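Local coordinates for heme-binding protein HutZ (Vibrio cholerae, PDB 3TGV) that binds heme and probably degrades it to biliverdin beta and delta, releasing the iron, at residues D94-L97 with W98-I102. The protein carries 1 engineered substitution. Sequence-based numbering, arbitrary orientation.
Sequences DSEL and WCQVI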
# COMPACT_ATOMS: atom_id res chain seq x y z
N ASP A 94 0.31 -17.48 -22.53
CA ASP A 94 1.06 -18.49 -23.25
C ASP A 94 2.09 -17.93 -24.23
O ASP A 94 2.78 -18.69 -24.90
CB ASP A 94 0.11 -19.45 -23.96
CG ASP A 94 -0.60 -20.36 -22.99
OD1 ASP A 94 0.07 -20.90 -22.09
OD2 ASP A 94 -1.83 -20.52 -23.14
N SER A 95 2.19 -16.61 -24.31
CA SER A 95 3.26 -16.00 -25.07
C SER A 95 4.60 -16.33 -24.41
O SER A 95 4.64 -16.81 -23.27
CB SER A 95 3.08 -14.48 -25.17
OG SER A 95 3.29 -13.86 -23.91
N GLU A 96 5.69 -16.05 -25.12
CA GLU A 96 7.01 -16.38 -24.60
C GLU A 96 7.29 -15.65 -23.28
O GLU A 96 7.82 -16.23 -22.34
CB GLU A 96 8.07 -16.04 -25.64
CG GLU A 96 9.43 -16.67 -25.36
CD GLU A 96 10.41 -16.41 -26.48
OE1 GLU A 96 11.40 -15.68 -26.25
OE2 GLU A 96 10.19 -16.93 -27.60
N LEU A 97 6.92 -14.37 -23.21
CA LEU A 97 7.07 -13.61 -21.97
C LEU A 97 6.24 -14.22 -20.84
O LEU A 97 6.70 -14.31 -19.70
CB LEU A 97 6.69 -12.15 -22.18
CG LEU A 97 7.03 -11.20 -21.01
CD1 LEU A 97 8.44 -11.47 -20.49
CD2 LEU A 97 6.88 -9.74 -21.43
N TRP A 98 5.03 -14.65 -21.17
CA TRP A 98 4.14 -15.28 -20.20
C TRP A 98 4.80 -16.50 -19.58
O TRP A 98 4.87 -16.63 -18.35
CB TRP A 98 2.84 -15.71 -20.86
CG TRP A 98 1.99 -16.59 -20.00
CD1 TRP A 98 2.16 -17.94 -19.77
CD2 TRP A 98 0.83 -16.21 -19.25
NE1 TRP A 98 1.18 -18.40 -18.93
CE2 TRP A 98 0.35 -17.36 -18.60
CE3 TRP A 98 0.15 -15.00 -19.08
CZ2 TRP A 98 -0.78 -17.34 -17.78
CZ3 TRP A 98 -0.97 -14.98 -18.27
CH2 TRP A 98 -1.42 -16.14 -17.63
N CYS A 99 5.28 -17.40 -20.43
CA CYS A 99 5.88 -18.64 -19.95
C CYS A 99 7.10 -18.37 -19.07
O CYS A 99 7.28 -19.02 -18.04
CB CYS A 99 6.23 -19.54 -21.14
SG CYS A 99 4.80 -19.95 -22.18
N GLN A 100 7.93 -17.41 -19.46
CA GLN A 100 9.12 -17.07 -18.68
C GLN A 100 8.76 -16.56 -17.29
O GLN A 100 9.29 -17.04 -16.28
CB GLN A 100 9.96 -16.02 -19.42
CG GLN A 100 10.52 -16.51 -20.74
CD GLN A 100 10.99 -15.37 -21.63
OE1 GLN A 100 11.65 -14.44 -21.16
NE2 GLN A 100 10.65 -15.45 -22.91
N VAL A 101 7.87 -15.58 -17.24
CA VAL A 101 7.48 -14.97 -15.97
C VAL A 101 6.74 -15.97 -15.09
O VAL A 101 6.99 -16.04 -13.88
CB VAL A 101 6.64 -13.70 -16.18
CG1 VAL A 101 6.21 -13.10 -14.84
CG2 VAL A 101 7.43 -12.68 -16.99
N ILE A 102 5.83 -16.75 -15.67
CA ILE A 102 5.14 -17.78 -14.90
C ILE A 102 6.16 -18.72 -14.27
O ILE A 102 6.10 -19.04 -13.08
CB ILE A 102 4.15 -18.60 -15.76
CG1 ILE A 102 3.02 -17.72 -16.28
CG2 ILE A 102 3.58 -19.74 -14.94
CD1 ILE A 102 2.20 -17.04 -15.20
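Cys99 N, Gln100 N and Val101 N bond back to the carbonyl oxygens of Ser95, Glu96 and Leu97, opening the first turn of helix 96-109; the straightest of the three, Val101 N to Leu97 O, spans 3.0 Å at 171°. Ser95 is the N-cap. With chi1 at 69°, its short side chain folds back between its own N and C, so that OG accepts a weak bond from Trp98 N at 3.3 Å. The same hydroxyl is hydrogen-bonded to Glu92 O, tying the cap to the residues that precede it. Trp98 holds CG anti to its backbone N (chi1 169°), which sets the indole beside the start of the helix, with the backbone N of Asp94 over one face, 3.2 Å from Trp98 CG; Ile102 CG1 lies against the opposite face, both offset toward the rim. This broad ring suits the inner side of a helix lying against the antiparallel sheet of an FMN-binding-like split barrel, and there it touches Leu124. One turn apart on the same helix, Leu97 CD1 meets Val101 CG2 at 3.8 Å, two branched apolar side chains that both also reach Phe43. Glu96 and Gln100 are polar, as befits their exposed flank, and their side chains run across each other.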